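Local coordinates for protein monomethylamine methyltransferase MtmB1 (Methanosarcina barkeri, PDB 1TV4) that transfers the methyl group of monomethylamine to the corrinoid cofactor of its partner protein MtmC, the first step in making methane from methylamine, at residues I125-P130 against I363-A368; D254-E259 against S289-H294; G304-R309 against Q333-A338. All coordinates share one frame; numbering follows the deposited sequence. Where two conformers were deposited one is given.

Contact 1 of 3, residues I125-P130 against I363-A368; sequences IVQGGP and ILSGVA. With BG3 (3-methyl-5-sulfo-pyrrolidine-2-carboxylic acid), chain L.
Ile125-Gly128 and Ile363-Gly366 pair as parallel strands that close the TIM barrel, the first barrel strand lying beside the last. Their axes run 4.8 Å apart at an angle of 15°. The ladder is regular: Leu364 N gives to Ile125 O, Gln127 N to Leu364 O at 2.7 Å, and Gly366 N to Gln127 O. Past the strands, Gly129 N reaches Gly366 O, the carbonyl of the cis peptide before Val367, at 2.9 Å from a tilted direction. Val126 and Leu364 face the outer helices, both touching Met386 of helix 380-393. Gln127, Ile363 and Ser365 share the other face, where Gln127 CB packs on Ile363 CG2 at 3.8 Å. With its OG set opposite the backbone N (chi1 -165°), Ser365 stands between two oxygens: Gln127 OE1 is 3.0 Å from Ser365 OG, and O1 of the bound sulfonated pyrrolidine BG3 is 2.8 Å from it. The amide of Gln127 is held at its other end too, NE2 bonding to Thr155 OG1. One hydroxyl proton cannot serve both acceptors fully, so Ser365 is probably shared between the barrel wall and the ligand, with Gln127 as its second-shell partner.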
# COMPACT_ATOMS: atom_id res chain seq x y z
N ILE A 125 12.88 -21.71 -15.50
CA ILE A 125 11.59 -21.07 -15.33
C ILE A 125 10.90 -21.10 -16.69
O ILE A 125 11.52 -20.79 -17.71
CB ILE A 125 11.75 -19.60 -14.87
CG1 ILE A 125 12.36 -19.55 -13.47
CG2 ILE A 125 10.41 -18.88 -14.90
CD1 ILE A 125 11.52 -20.23 -12.40
N VAL A 126 9.63 -21.48 -16.69
CA VAL A 126 8.85 -21.56 -17.92
C VAL A 126 7.98 -20.31 -18.09
O VAL A 126 7.02 -20.11 -17.34
CB VAL A 126 7.93 -22.81 -17.92
CG1 VAL A 126 7.10 -22.85 -19.20
CG2 VAL A 126 8.77 -24.07 -17.80
N GLN A 127 8.35 -19.47 -19.05
CA GLN A 127 7.61 -18.25 -19.33
C GLN A 127 6.79 -18.51 -20.58
O GLN A 127 7.30 -18.43 -21.70
CB GLN A 127 8.59 -17.09 -19.56
CG GLN A 127 7.93 -15.74 -19.82
CD GLN A 127 8.87 -14.58 -19.57
OE1 GLN A 127 9.58 -14.13 -20.47
NE2 GLN A 127 8.90 -14.12 -18.33
N GLY A 128 5.52 -18.84 -20.39
CA GLY A 128 4.66 -19.15 -21.51
C GLY A 128 3.67 -18.07 -21.89
O GLY A 128 3.15 -17.35 -21.04
N GLY A 129 3.42 -17.95 -23.19
CA GLY A 129 2.48 -16.96 -23.66
C GLY A 129 2.54 -16.85 -25.17
O GLY A 129 3.31 -17.57 -25.81
N PRO A 130 1.71 -15.98 -25.77
CA PRO A 130 1.67 -15.78 -27.23
C PRO A 130 3.01 -15.30 -27.75
O PRO A 130 3.26 -15.27 -28.95
CB PRO A 130 0.56 -14.74 -27.40
CG PRO A 130 -0.37 -15.08 -26.26
CD PRO A 130 0.60 -15.27 -25.11
N ILE A 363 15.55 -19.04 -18.04
CA ILE A 363 14.16 -18.85 -18.44
C ILE A 363 13.91 -19.24 -19.90
O ILE A 363 14.71 -18.94 -20.77
CB ILE A 363 13.76 -17.37 -18.28
CG1 ILE A 363 13.92 -16.93 -16.82
CG2 ILE A 363 12.33 -17.16 -18.75
CD1 ILE A 363 13.80 -15.43 -16.61
N LEU A 364 12.78 -19.91 -20.14
CA LEU A 364 12.38 -20.30 -21.49
C LEU A 364 11.16 -19.44 -21.80
O LEU A 364 10.15 -19.52 -21.10
CB LEU A 364 12.00 -21.78 -21.53
CG LEU A 364 13.02 -22.76 -20.95
CD1 LEU A 364 12.55 -24.18 -21.21
CD2 LEU A 364 14.38 -22.51 -21.59
N SER A 365 11.24 -18.61 -22.84
CA SER A 365 10.13 -17.73 -23.20
C SER A 365 9.51 -18.12 -24.54
O SER A 365 10.08 -17.82 -25.60
CB SER A 365 10.62 -16.28 -23.24
OG SER A 365 9.54 -15.35 -23.24
N GLY A 366 8.36 -18.78 -24.50
CA GLY A 366 7.70 -19.20 -25.72
C GLY A 366 6.21 -19.42 -25.52
O GLY A 366 5.71 -19.27 -24.41
N VAL A 367 5.49 -19.83 -26.57
CA VAL A 367 6.06 -20.12 -27.89
C VAL A 367 5.38 -19.29 -28.98
O VAL A 367 4.16 -19.26 -29.08
CB VAL A 367 5.88 -21.62 -28.23
CG1 VAL A 367 6.43 -21.92 -29.63
CG2 VAL A 367 6.57 -22.48 -27.18
N ALA A 368 6.18 -18.61 -29.80
CA ALA A 368 5.64 -17.80 -30.89
C ALA A 368 5.43 -18.70 -32.10
O ALA A 368 6.15 -18.61 -33.09
CB ALA A 368 6.60 -16.67 -31.23
C1 BG3 L . 9.84 -12.09 -25.41
C2 BG3 L . 9.62 -11.48 -26.84
C3 BG3 L . 8.49 -10.51 -27.03
C4 BG3 L . 8.70 -10.19 -28.49
C5 BG3 L . 10.23 -9.92 -28.34
C6 BG3 L . 7.16 -11.13 -26.86
O1 BG3 L . 9.82 -13.31 -25.20
N1 BG3 L . 10.85 -10.80 -27.27
S1 BG3 L . 11.07 -10.17 -29.91
O2 BG3 L . 10.44 -9.28 -30.91
O3 BG3 L . 12.50 -9.88 -29.72
O4 BG3 L . 10.86 -11.56 -30.33

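Contact 2 of 3, residues D254-E259 against S289-H294; sequences DIIMDE and SSASWH. With BG3 (3-methyl-5-sulfo-pyrrolidine-2-carboxylic acid), chain L.
Strand 255-259 meets the start of strand 293-300, its neighbour in the TIM barrel, in parallel, Met257 opposite Trp293 and Asp258 opposite His294, but the approach is irregular. Ile256 O takes two successive amides, Ser292 N at 2.7 Å on an in-plane lone pair and Trp293 N at 3.2 Å nearly in line with the carbonyl. Ile256 N gives in turn to Ser292 OG, which also bonds Gln99, and the regular ladder resumes with Asp258 N on Trp293 O. On one face, Trp293 CG sits between its backbone N and carbonyl carbon (chi1 65°), which carries the indole across Met257. Met257 CG lies over the six-membered ring, 3.4 Å from its centroid, and SD follows over the same face, 3.3 Å from Trp293 CH2: a CH-pi and a Met-aromatic contact. NE1 of the indole is held by Ser227 OG. A leucine in place of Trp293 would probably uncover the Met257 thioether, freer then to turn, and leave Ser227 OG without the indole N-H that reaches it. On the other face the Asp258 carboxylate bridges two residues. OD1 accepts from Ser289 OG at 2.7 Å, somewhat out of the carboxylate plane, while OD2 offers its anti lone pair to His294 ND1 at 2.7 Å, nearly in the imidazole plane. Gln232 NE2 also bonds OD2. Glu259, ending the first strand, belongs to the BG3 pocket. With both oxygens gripped in a buried setting, the Asp258 carboxylate is probably restrained from rotating, and the bond using a hydrogen on His294 ND1 is likely to limit the turn of that ring.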
# COMPACT_ATOMS: atom_id res chain seq x y z
N ASP A 254 12.42 -1.25 -11.87
CA ASP A 254 11.83 -2.40 -12.58
C ASP A 254 12.88 -3.46 -12.93
O ASP A 254 14.03 -3.13 -13.21
CB ASP A 254 11.21 -1.96 -13.91
CG ASP A 254 9.95 -1.13 -13.75
OD1 ASP A 254 9.20 -1.36 -12.79
OD2 ASP A 254 9.72 -0.26 -14.62
N ILE A 255 12.46 -4.73 -12.93
CA ILE A 255 13.35 -5.82 -13.34
C ILE A 255 13.48 -5.58 -14.84
O ILE A 255 12.47 -5.45 -15.54
CB ILE A 255 12.71 -7.20 -13.06
CG1 ILE A 255 12.70 -7.46 -11.55
CG2 ILE A 255 13.45 -8.30 -13.82
CD1 ILE A 255 12.02 -8.75 -11.14
N ILE A 256 14.72 -5.51 -15.34
CA ILE A 256 14.97 -5.24 -16.75
C ILE A 256 15.42 -6.45 -17.55
O ILE A 256 16.38 -7.13 -17.19
CB ILE A 256 16.04 -4.12 -16.91
CG1 ILE A 256 15.52 -2.81 -16.33
CG2 ILE A 256 16.41 -3.94 -18.40
CD1 ILE A 256 16.53 -1.67 -16.37
N MET A 257 14.71 -6.72 -18.65
CA MET A 257 15.07 -7.82 -19.52
C MET A 257 15.52 -7.25 -20.87
O MET A 257 14.70 -6.79 -21.66
CB MET A 257 13.89 -8.76 -19.77
CG MET A 257 14.25 -9.93 -20.69
SD MET A 257 12.82 -10.68 -21.50
CE MET A 257 12.61 -9.54 -22.87
N ASP A 258 16.83 -7.26 -21.10
CA ASP A 258 17.41 -6.77 -22.35
C ASP A 258 17.33 -7.94 -23.32
O ASP A 258 17.64 -9.07 -22.96
CB ASP A 258 18.86 -6.37 -22.12
CG ASP A 258 19.63 -6.15 -23.42
OD1 ASP A 258 19.81 -4.98 -23.81
OD2 ASP A 258 20.03 -7.15 -24.04
N GLU A 259 16.91 -7.67 -24.56
CA GLU A 259 16.78 -8.72 -25.58
C GLU A 259 17.58 -8.39 -26.84
O GLU A 259 17.75 -7.22 -27.18
CB GLU A 259 15.30 -8.90 -25.94
CG GLU A 259 14.98 -9.91 -27.06
CD GLU A 259 15.16 -9.35 -28.47
OE1 GLU A 259 14.85 -8.16 -28.68
OE2 GLU A 259 15.60 -10.10 -29.38
N SER A 289 22.28 -1.67 -20.96
CA SER A 289 20.91 -1.71 -20.47
C SER A 289 20.71 -1.98 -18.98
O SER A 289 19.57 -2.03 -18.52
CB SER A 289 20.13 -2.77 -21.26
OG SER A 289 20.30 -2.58 -22.65
N SER A 290 21.80 -2.15 -18.22
CA SER A 290 21.69 -2.43 -16.78
C SER A 290 20.69 -3.57 -16.57
O SER A 290 19.93 -3.59 -15.60
CB SER A 290 21.19 -1.19 -16.03
OG SER A 290 22.08 -0.10 -16.13
N ALA A 291 20.71 -4.54 -17.48
CA ALA A 291 19.78 -5.67 -17.42
C ALA A 291 19.86 -6.54 -16.18
O ALA A 291 20.93 -6.72 -15.60
CB ALA A 291 19.97 -6.54 -18.65
N SER A 292 18.70 -7.07 -15.78
CA SER A 292 18.60 -8.00 -14.66
C SER A 292 18.88 -9.36 -15.32
O SER A 292 19.53 -10.23 -14.75
CB SER A 292 17.19 -8.00 -14.07
OG SER A 292 16.90 -6.74 -13.49
N TRP A 293 18.36 -9.52 -16.54
CA TRP A 293 18.60 -10.73 -17.32
C TRP A 293 18.52 -10.42 -18.82
O TRP A 293 17.95 -9.40 -19.22
CB TRP A 293 17.65 -11.87 -16.94
CG TRP A 293 16.18 -11.68 -17.21
CD1 TRP A 293 15.30 -10.92 -16.49
CD2 TRP A 293 15.39 -12.38 -18.19
NE1 TRP A 293 14.02 -11.12 -16.94
CE2 TRP A 293 14.05 -12.01 -17.99
CE3 TRP A 293 15.70 -13.29 -19.21
CZ2 TRP A 293 13.00 -12.52 -18.77
CZ3 TRP A 293 14.66 -13.80 -19.99
CH2 TRP A 293 13.33 -13.41 -19.77
N HIS A 294 19.11 -11.28 -19.63
CA HIS A 294 19.13 -11.08 -21.08
C HIS A 294 18.40 -12.17 -21.83
O HIS A 294 18.59 -13.36 -21.55
CB HIS A 294 20.58 -11.02 -21.58
CG HIS A 294 20.71 -10.95 -23.07
ND1 HIS A 294 20.43 -9.81 -23.79
CD2 HIS A 294 21.09 -11.89 -23.97
CE1 HIS A 294 20.62 -10.05 -25.08
NE2 HIS A 294 21.02 -11.30 -25.22
C1 BG3 L . 9.84 -12.09 -25.41
C2 BG3 L . 9.62 -11.48 -26.84
C3 BG3 L . 8.49 -10.51 -27.03
C4 BG3 L . 8.70 -10.19 -28.49
C5 BG3 L . 10.23 -9.92 -28.34
C6 BG3 L . 7.16 -11.13 -26.86
O1 BG3 L . 9.82 -13.31 -25.20
N1 BG3 L . 10.85 -10.80 -27.27
S1 BG3 L . 11.07 -10.17 -29.91
O2 BG3 L . 10.44 -9.28 -30.91
O3 BG3 L . 12.50 -9.88 -29.72
O4 BG3 L . 10.86 -11.56 -30.33

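Contact 3 of 3, residues G304-R309 against Q333-A338; sequences GSTNTR and QYYPCA. With BG3 (3-methyl-5-sulfo-pyrrolidine-2-carboxylic acid), chain L.
Ser305 and Thr306 meet Tyr335 at the C-terminal ends of TIM-barrel strands, where the loop 304-309 backs the segment 333-338, which lines the ligand pocket with Gln333 and Tyr335. Loop 304-309 follows strand 293-300 and leads into helix 309-325; segment 333-338 leaves strand 330-333, with Gln333 and Tyr335 reaching the bound BG3. The join is made by the backbone of Tyr335, gripped at both its polar atoms. Its N-H points at Thr306 OG1, 2.8 Å away, with an angle at the hydrogen of 160°; the same hydroxyl is bonded to Gln352 OE1, so a residue of helix 343-358 stands behind this bond. Tyr335 O accepts twice, from Ser305 OG at 2.7 Å and from Thr306 N at 3.2 Å, both donors tilted out of the carbonyl plane. Ser305 OG is itself an acceptor for Asn307 N at 3.2 Å, an ST turn that shapes the loop while the hydroxyl proton serves Tyr335. Thr306 OG1 faces Tyr335 because it lies between its own backbone N and carbonyl carbon (chi1 54°), and this rotation also brings Thr306 CG2 to 3.9 Å from Tyr335 CB. With its backbone fixed in this way, Tyr335 sends its ring away from the loop towards the ligand. Tyr335 OH donates to sulfonate oxygen O4 of BG3 at 2.6 Å, the oxygen lying near the ring plane at its edge. Asn307 OD1 touches Pro336 CA at 3.2 Å, while ND2 is bonded to Glu348 OE2, a carboxylate that also receives Cys337 N. At the far end of the contact, Cys337 SG rests 3.6 Å from Ser305 CB.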
# COMPACT_ATOMS: atom_id res chain seq x y z
N GLY A 304 13.61 -17.69 -40.52
CA GLY A 304 13.01 -16.86 -39.49
C GLY A 304 12.64 -17.62 -38.23
O GLY A 304 11.78 -17.19 -37.46
N SER A 305 13.29 -18.76 -38.02
CA SER A 305 13.03 -19.59 -36.85
C SER A 305 14.24 -19.63 -35.92
O SER A 305 15.38 -19.44 -36.35
CB SER A 305 12.67 -21.01 -37.28
OG SER A 305 12.53 -21.88 -36.17
N THR A 306 13.97 -19.87 -34.64
CA THR A 306 15.03 -19.93 -33.64
C THR A 306 15.45 -21.37 -33.37
O THR A 306 16.37 -21.61 -32.59
CB THR A 306 14.55 -19.34 -32.30
OG1 THR A 306 13.35 -20.01 -31.91
CG2 THR A 306 14.30 -17.85 -32.41
N ASN A 307 14.79 -22.33 -34.01
CA ASN A 307 15.12 -23.73 -33.77
C ASN A 307 15.73 -24.51 -34.93
O ASN A 307 15.53 -25.72 -35.03
CB ASN A 307 13.89 -24.48 -33.22
CG ASN A 307 12.67 -24.33 -34.10
OD1 ASN A 307 11.72 -23.62 -33.75
ND2 ASN A 307 12.68 -24.99 -35.25
N THR A 308 16.47 -23.82 -35.80
CA THR A 308 17.12 -24.52 -36.90
C THR A 308 18.41 -25.07 -36.31
O THR A 308 18.82 -24.66 -35.22
CB THR A 308 17.47 -23.58 -38.08
OG1 THR A 308 18.47 -22.63 -37.67
CG2 THR A 308 16.23 -22.83 -38.56
N ARG A 309 19.05 -25.99 -37.01
CA ARG A 309 20.28 -26.57 -36.52
C ARG A 309 21.30 -25.49 -36.15
O ARG A 309 21.91 -25.54 -35.09
CB ARG A 309 20.87 -27.53 -37.56
CG ARG A 309 22.14 -28.25 -37.12
CD ARG A 309 22.54 -29.29 -38.15
NE ARG A 309 21.57 -30.38 -38.24
CZ ARG A 309 21.58 -31.47 -37.48
NH1 ARG A 309 22.53 -31.62 -36.56
NH2 ARG A 309 20.65 -32.40 -37.63
N GLN A 333 14.10 -17.11 -26.57
CA GLN A 333 12.73 -17.01 -27.06
C GLN A 333 12.47 -18.01 -28.19
O GLN A 333 13.36 -18.30 -28.99
CB GLN A 333 12.43 -15.58 -27.52
CG GLN A 333 13.26 -15.09 -28.70
CD GLN A 333 13.11 -13.59 -28.91
OE1 GLN A 333 13.56 -13.05 -29.93
NE2 GLN A 333 12.50 -12.91 -27.96
N TYR A 334 11.24 -18.52 -28.25
CA TYR A 334 10.85 -19.54 -29.22
C TYR A 334 10.04 -19.13 -30.45
O TYR A 334 8.92 -18.63 -30.34
CB TYR A 334 10.08 -20.64 -28.48
CG TYR A 334 10.90 -21.37 -27.45
CD1 TYR A 334 11.59 -20.68 -26.44
CD2 TYR A 334 11.05 -22.76 -27.50
CE1 TYR A 334 12.41 -21.35 -25.53
CE2 TYR A 334 11.86 -23.44 -26.60
CZ TYR A 334 12.54 -22.73 -25.62
OH TYR A 334 13.39 -23.41 -24.77
N TYR A 335 10.61 -19.39 -31.63
CA TYR A 335 9.96 -19.08 -32.90
C TYR A 335 9.96 -20.27 -33.86
O TYR A 335 10.83 -20.36 -34.73
CB TYR A 335 10.63 -17.90 -33.60
CG TYR A 335 10.21 -16.55 -33.10
CD1 TYR A 335 10.79 -15.98 -31.96
CD2 TYR A 335 9.25 -15.81 -33.79
CE1 TYR A 335 10.42 -14.71 -31.54
CE2 TYR A 335 8.88 -14.54 -33.37
CZ TYR A 335 9.47 -13.99 -32.25
OH TYR A 335 9.13 -12.72 -31.86
N PRO A 336 9.00 -21.19 -33.72
CA PRO A 336 8.93 -22.35 -34.61
C PRO A 336 8.34 -21.93 -35.95
O PRO A 336 7.64 -20.91 -36.03
CB PRO A 336 7.99 -23.31 -33.88
CG PRO A 336 8.05 -22.85 -32.44
CD PRO A 336 8.09 -21.36 -32.57
N CYS A 337 8.61 -22.70 -37.00
CA CYS A 337 8.06 -22.40 -38.32
C CYS A 337 6.60 -22.84 -38.38
O CYS A 337 5.74 -22.11 -38.87
CB CYS A 337 8.82 -23.15 -39.42
SG CYS A 337 10.51 -22.60 -39.67
N ALA A 338 6.34 -24.04 -37.87
CA ALA A 338 4.99 -24.61 -37.88
C ALA A 338 4.04 -23.92 -36.91
O ALA A 338 4.46 -23.33 -35.91
CB ALA A 338 5.06 -26.10 -37.58
C1 BG3 L . 9.84 -12.09 -25.41
C2 BG3 L . 9.62 -11.48 -26.84
C3 BG3 L . 8.49 -10.51 -27.03
C4 BG3 L . 8.70 -10.19 -28.49
C5 BG3 L . 10.23 -9.92 -28.34
C6 BG3 L . 7.16 -11.13 -26.86
O1 BG3 L . 9.82 -13.31 -25.20
N1 BG3 L . 10.85 -10.80 -27.27
S1 BG3 L . 11.07 -10.17 -29.91
O2 BG3 L . 10.44 -9.28 -30.91
O3 BG3 L . 12.50 -9.88 -29.72
O4 BG3 L . 10.86 -11.56 -30.33

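In the fold
Contact 1 opens first along the chain and closes last: residues 125-130 wait 232 residues for 363-368, and that span holds the intervening barrel strands. Contacts 2 and 3 are nested inside it, one after the other, without crossing. Contact 2 closes a short loop through helix 271-288, joining strand 255-259 to strand 293-300; contact 3 links the loops that follow strands 293-300 and 330-333, around helix 309-325. The barrel interior ties contacts 1 and 2, with Ile363 CD1 packed on the indole of Trp293, while probable backbone bonds from Tyr334 to Ser365 and Ala368 join contacts 3 and 1. All three reach BG3.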